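TRNA threonylcarbamoyladenosine biosynthesis protein TsaE (Haemophilus influenzae, PDB 1HTW) binds ATP and magnesium and is required for forming the threonylcarbamoyl group on adenosine 37 of tRNAs that read codons beginning with adenine. Local coordinates at residues E23-L28 with R51-G56; L142-N147 with N151-F156. All coordinates share one frame; numbering follows the deposited sequence.

Interaction 1: residues E23-L28 with R51-G56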
loop_
_atom_site.group_PDB
_atom_site.type_symbol
_atom_site.label_atom_id
_atom_site.label_comp_id
_atom_site.label_asym_id
_atom_site.label_seq_id
_atom_site.Cartn_x
_atom_site.Cartn_y
_atom_site.Cartn_z
ATOM N N GLU A 23 -1.744 7.120 -8.543
ATOM C CA GLU A 23 -1.848 7.462 -9.964
ATOM C C GLU A 23 -0.700 6.821 -10.734
ATOM O O GLU A 23 -0.945 6.224 -11.811
ATOM C CB GLU A 23 -1.979 8.922 -10.213
ATOM C CG GLU A 23 -3.287 9.575 -9.749
ATOM C CD GLU A 23 -4.437 9.276 -10.695
ATOM O OE1 GLU A 23 -4.305 8.353 -11.528
ATOM O OE2 GLU A 23 -5.480 9.968 -10.617
ATOM N N ILE A 24 0.502 6.826 -10.140
ATOM C CA ILE A 24 1.627 6.161 -10.805
ATOM C C ILE A 24 1.369 4.686 -10.923
ATOM O O ILE A 24 1.542 4.087 -12.006
ATOM C CB ILE A 24 2.958 6.426 -10.055
ATOM C CG1 ILE A 24 3.402 7.859 -10.310
ATOM C CG2 ILE A 24 3.997 5.387 -10.360
ATOM C CD1 ILE A 24 4.589 8.226 -9.422
ATOM N N LEU A 25 0.889 4.020 -9.872
ATOM C CA LEU A 25 0.589 2.585 -9.932
ATOM C C LEU A 25 -0.491 2.281 -10.971
ATOM O O LEU A 25 -0.334 1.239 -11.656
ATOM C CB LEU A 25 0.149 2.061 -8.565
ATOM C CG LEU A 25 1.082 2.278 -7.397
ATOM C CD1 LEU A 25 0.534 1.478 -6.185
ATOM C CD2 LEU A 25 2.475 1.742 -7.734
ATOM N N LEU A 26 -1.501 3.139 -11.108
ATOM C CA LEU A 26 -2.537 2.814 -12.120
ATOM C C LEU A 26 -1.946 2.980 -13.539
ATOM O O LEU A 26 -2.326 2.113 -14.351
ATOM C CB LEU A 26 -3.680 3.845 -12.053
ATOM C CG LEU A 26 -4.582 3.705 -10.821
ATOM C CD1 LEU A 26 -5.664 4.798 -10.900
ATOM C CD2 LEU A 26 -5.213 2.327 -10.781
ATOM N N LYS A 27 -1.170 4.006 -13.733
ATOM C CA LYS A 27 -0.665 4.349 -15.107
ATOM C C LYS A 27 0.309 3.273 -15.577
ATOM O O LYS A 27 0.423 3.042 -16.798
ATOM C CB LYS A 27 0.075 5.666 -15.064
ATOM C CG LYS A 27 -0.804 6.920 -15.046
ATOM C CD LYS A 27 -1.716 6.985 -16.267
ATOM C CE LYS A 27 -2.517 8.279 -16.263
ATOM N NZ LYS A 27 -3.609 8.254 -17.287
ATOM N N LEU A 28 0.991 2.611 -14.641
ATOM C CA LEU A 28 1.907 1.551 -15.054
ATOM C C LEU A 28 1.200 0.381 -15.690
ATOM O O LEU A 28 1.800 -0.340 -16.515
ATOM C CB LEU A 28 2.807 1.087 -13.890
ATOM C CG LEU A 28 3.848 2.156 -13.531
ATOM C CD1 LEU A 28 4.431 1.891 -12.139
ATOM C CD2 LEU A 28 4.982 2.128 -14.561
ATOM N N ARG A 51 -5.744 5.872 2.607
ATOM C CA ARG A 51 -6.917 6.715 2.286
ATOM C C ARG A 51 -6.662 7.714 1.211
ATOM O O ARG A 51 -7.447 7.906 0.244
ATOM C CB ARG A 51 -7.490 7.306 3.581
ATOM C CG ARG A 51 -8.572 8.353 3.408
ATOM C CD ARG A 51 -9.033 8.848 4.828
ATOM N NE ARG A 51 -8.508 10.116 5.232
ATOM C CZ ARG A 51 -8.647 11.340 4.864
ATOM N NH1 ARG A 51 -9.370 11.744 3.805
ATOM N NH2 ARG A 51 -7.946 12.308 5.496
ATOM N N GLY A 52 -5.533 8.424 1.233
ATOM C CA GLY A 52 -5.191 9.395 0.197
ATOM C C GLY A 52 -5.056 8.588 -1.188
ATOM O O GLY A 52 -5.399 9.226 -2.166
ATOM N N MET A 53 -4.495 7.446 -1.117
ATOM C CA MET A 53 -4.317 6.654 -2.409
ATOM C C MET A 53 -5.711 6.304 -2.954
ATOM O O MET A 53 -5.989 6.663 -4.110
ATOM C CB MET A 53 -3.516 5.430 -2.162
ATOM C CG MET A 53 -2.022 5.583 -1.723
ATOM S SD MET A 53 -1.076 4.063 -1.354
ATOM C CE MET A 53 -0.866 3.336 -3.183
ATOM N N LEU A 54 -6.558 5.764 -2.101
ATOM C CA LEU A 54 -7.883 5.265 -2.678
ATOM C C LEU A 54 -8.811 6.388 -2.995
ATOM O O LEU A 54 -9.501 6.430 -4.048
ATOM C CB LEU A 54 -8.494 4.318 -1.650
ATOM C CG LEU A 54 -7.770 3.041 -1.286
ATOM C CD1 LEU A 54 -8.431 2.322 -0.107
ATOM C CD2 LEU A 54 -7.809 2.067 -2.478
ATOM N N GLN A 55 -9.004 7.384 -2.094
ATOM C CA GLN A 55 -9.855 8.495 -2.320
ATOM C C GLN A 55 -9.291 9.401 -3.381
ATOM O O GLN A 55 -9.970 10.102 -4.168
ATOM C CB GLN A 55 -10.177 9.300 -0.986
ATOM C CG GLN A 55 -10.956 8.380 -0.044
ATOM C CD GLN A 55 -11.216 9.117 1.317
ATOM O OE1 GLN A 55 -10.504 10.073 1.551
ATOM N NE2 GLN A 55 -12.258 8.710 2.025
ATOM N N GLY A 56 -7.919 9.384 -3.429
ATOM C CA GLY A 56 -7.228 10.219 -4.434
ATOM C C GLY A 56 -7.531 9.756 -5.873
ATOM O O GLY A 56 -7.589 10.676 -6.720
#

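Interaction 2: residues L142-N147 with N151-F156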
loop_
_atom_site.group_PDB
_atom_site.type_symbol
_atom_site.label_atom_id
_atom_site.label_comp_id
_atom_site.label_asym_id
_atom_site.label_seq_id
_atom_site.Cartn_x
_atom_site.Cartn_y
_atom_site.Cartn_z
ATOM N N LEU A 142 10.615 5.434 0.228
ATOM C CA LEU A 142 10.119 4.323 -0.633
ATOM C C LEU A 142 11.374 3.562 -1.094
ATOM O O LEU A 142 12.355 4.167 -1.580
ATOM C CB LEU A 142 9.416 4.895 -1.868
ATOM C CG LEU A 142 8.096 5.613 -1.736
ATOM C CD1 LEU A 142 7.455 5.811 -3.134
ATOM C CD2 LEU A 142 7.131 4.837 -0.875
ATOM N N ILE A 143 11.329 2.270 -0.976
ATOM C CA ILE A 143 12.409 1.382 -1.297
ATOM C C ILE A 143 11.891 0.325 -2.314
ATOM O O ILE A 143 11.034 -0.465 -2.004
ATOM C CB ILE A 143 12.987 0.712 -0.055
ATOM C CG1 ILE A 143 13.472 1.785 0.957
ATOM C CG2 ILE A 143 14.213 -0.136 -0.445
ATOM C CD1 ILE A 143 13.951 1.135 2.246
ATOM N N ALA A 144 12.605 0.310 -3.452
ATOM C CA ALA A 144 12.198 -0.669 -4.488
ATOM C C ALA A 144 12.765 -2.029 -4.120
ATOM O O ALA A 144 13.925 -2.087 -3.646
ATOM C CB ALA A 144 12.786 -0.234 -5.835
ATOM N N GLN A 145 11.981 -3.087 -4.320
ATOM C CA GLN A 145 12.457 -4.425 -4.044
ATOM C C GLN A 145 12.552 -5.263 -5.341
ATOM O O GLN A 145 13.276 -6.249 -5.351
ATOM C CB GLN A 145 11.488 -5.180 -3.116
ATOM C CG GLN A 145 12.170 -5.959 -2.018
ATOM C CD GLN A 145 12.503 -5.090 -0.817
ATOM O OE1 GLN A 145 12.399 -5.561 0.313
ATOM N NE2 GLN A 145 12.829 -3.835 -1.076
ATOM N N THR A 146 11.784 -4.843 -6.322
ATOM C CA THR A 146 11.767 -5.577 -7.613
ATOM C C THR A 146 12.086 -4.612 -8.709
ATOM O O THR A 146 12.099 -3.399 -8.585
ATOM C CB THR A 146 10.366 -6.179 -7.870
ATOM O OG1 THR A 146 9.424 -5.091 -7.951
ATOM C CG2 THR A 146 9.958 -7.196 -6.831
ATOM N N ASN A 147 12.172 -5.159 -9.963
ATOM C CA ASN A 147 12.274 -4.282 -11.110
ATOM C C ASN A 147 11.082 -3.361 -11.236
ATOM O O ASN A 147 11.203 -2.198 -11.622
ATOM C CB ASN A 147 12.336 -5.252 -12.346
ATOM C CG ASN A 147 12.675 -4.477 -13.592
ATOM O OD1 ASN A 147 13.816 -4.023 -13.761
ATOM N ND2 ASN A 147 11.679 -4.296 -14.462
ATOM N N ASN A 151 10.850 0.833 -11.394
ATOM C CA ASN A 151 10.064 1.602 -12.328
ATOM C C ASN A 151 9.079 2.554 -11.636
ATOM O O ASN A 151 8.864 3.677 -12.090
ATOM C CB ASN A 151 9.317 0.636 -13.271
ATOM C CG ASN A 151 10.318 0.048 -14.298
ATOM O OD1 ASN A 151 11.306 0.693 -14.627
ATOM N ND2 ASN A 151 10.002 -1.115 -14.815
ATOM N N ILE A 152 8.536 2.098 -10.508
ATOM C CA ILE A 152 7.645 2.961 -9.732
ATOM C C ILE A 152 8.391 4.178 -9.186
ATOM O O ILE A 152 7.919 5.293 -9.303
ATOM C CB ILE A 152 6.991 2.204 -8.569
ATOM C CG1 ILE A 152 5.978 1.169 -9.082
ATOM C CG2 ILE A 152 6.266 3.210 -7.654
ATOM C CD1 ILE A 152 5.659 0.087 -8.105
ATOM N N ILE A 153 9.581 3.914 -8.621
ATOM C CA ILE A 153 10.356 5.013 -8.060
ATOM C C ILE A 153 10.830 5.985 -9.137
ATOM O O ILE A 153 10.770 7.204 -8.941
ATOM C CB ILE A 153 11.541 4.439 -7.235
ATOM C CG1 ILE A 153 10.948 4.017 -5.875
ATOM C CG2 ILE A 153 12.594 5.540 -7.038
ATOM C CD1 ILE A 153 11.901 3.298 -4.955
ATOM N N SER A 154 11.180 5.469 -10.304
ATOM C CA SER A 154 11.647 6.320 -11.393
ATOM C C SER A 154 10.517 7.225 -11.868
ATOM O O SER A 154 10.768 8.325 -12.350
ATOM C CB SER A 154 12.205 5.501 -12.562
ATOM O OG SER A 154 11.143 4.792 -13.180
ATOM N N ALA A 155 9.282 6.748 -11.696
ATOM C CA ALA A 155 8.139 7.559 -12.143
ATOM C C ALA A 155 7.947 8.810 -11.336
ATOM O O ALA A 155 7.302 9.782 -11.789
ATOM C CB ALA A 155 6.887 6.684 -12.166
ATOM N N PHE A 156 8.498 8.884 -10.123
ATOM C CA PHE A 156 8.340 10.033 -9.269
ATOM C C PHE A 156 9.106 11.261 -9.728
ATOM O O PHE A 156 8.826 12.373 -9.258
ATOM C CB PHE A 156 8.723 9.683 -7.824
ATOM C CG PHE A 156 7.563 9.053 -7.098
ATOM C CD1 PHE A 156 6.621 9.858 -6.480
ATOM C CD2 PHE A 156 7.410 7.685 -7.055
ATOM C CE1 PHE A 156 5.598 9.302 -5.755
ATOM C CE2 PHE A 156 6.399 7.112 -6.285
ATOM C CZ PHE A 156 5.456 7.932 -5.701
#

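Interaction 1: residues E23-L28 with R51-G56
Leu25 and Met53 make the apolar part of this contact, where helix 11-28 meets helix 46-56, the helix that follows the phosphate-binding loop of this P-loop NTPase. Methyl CD1 of Leu25 lies 3.8 Å from the terminal methyl CE of Met53, and the two side chains approach each other at a slant. Met53 reaches across by its shape: CG is anti to the carbonyl carbon, the chain then runs extended, and a bend at the thioether (chi3 72°) swings CE toward Leu25. The backbones stay well apart, the closest CA atoms, those of Glu23 and Met53, being 8.0 Å from each other. Phe21 and Ala22 of helix 11-28 and Leu111 of strand 109-113 also touch Met53, while Ile109 of that strand touches Leu25, so the pair sits over the central sheet.

The polar part is looser. Glu23 OE2 comes only to 4.5 Å from Gly56 O, two acceptors with no bond between them. Lys19 serves both: its NZ hydrogen-bonds Gly56 O and makes a long, weak ion pair with Glu23 OE2.

With 82 Å² buried in total and no hydrogen bond across, the two segments themselves are joined by dispersion between methyl groups; polar links between the helices come from residues outside 23-28: Lys19 to Gly56 O, and Glu11 to Arg51 in a salt bridge.

Interaction 2: residues L142-N147 with N151-F156
Ile153 points its CD1 methyl at the backbone and side chains of Leu142 and Ala144, the central feature of a strand-turn-helix unit in which the last strand in chain order, 137-144 of the mixed sheet, is followed by the C-terminal helix 147-155 folded back over it. The short axes run 8.5 Å apart at 138° between their N-to-C directions, so the helix returns roughly, though not exactly, antiparallel to the strand. With CG1 of Ile153 anti to its carbonyl carbon and CD1 extended beyond it, the methyl lies 3.7 Å from Ala144 CB. It also presses on the peptide backbone, 3.4 Å from Ala144 N and 3.5 Å from Leu142 O. Ser3 OG hydrogen-bonds that carbonyl, and backbone bonding between Leu142 and Leu4 pairs the strand with strand 3-8.

Leu142 and Phe156 extend the apolar surface toward the end of the helix. The two side chains cross at about a right angle, and Leu142 CD1 meets the ring obliquely, 3.6 Å from Phe156 CE2. The ring of Phe17 lies nearly parallel to that of Phe156.

At the turn, Thr146 is the N-cap: its OG1 accepts from Gly149 N and is also hydrogen-bonded to Asp126 OD1. Asn147 and Asn151, one turn apart on the helix, set their amide planes 80° from each other, and ND2 of Asn147 is 3.6 Å from ND2 of Asn151 without a bond. Their backbones supply the single hydrogen bond across the segments, Asn151 N to Asn147 O at 3.1 Å, with the donor tilted 21° from the carbonyl plane.

How the interactions relate
Helix 11-28, half of interaction 1, also packs against helix 147-155, half of interaction 2. Their centres are 15 Å apart, yet side chains bridge the two interactions: Leu25 CD2 lies 3.6 Å from Ile152 CD1, and Leu28 CD1 is 3.5 Å from Ile152 CG1. Leu25 thus touches Met53 through one methyl and Ile152 through the other. One residue earlier, Ile24 CD1 packs 3.7 Å from Phe156 CD2. Neither contact touches the nucleotide; the side chain of Met53 is about 11 Å from bound ADP and that of Leu142 about 13 Å, but interaction 1 shares helix 46-56 with the ATP-binding residues Lys46 and Thr47.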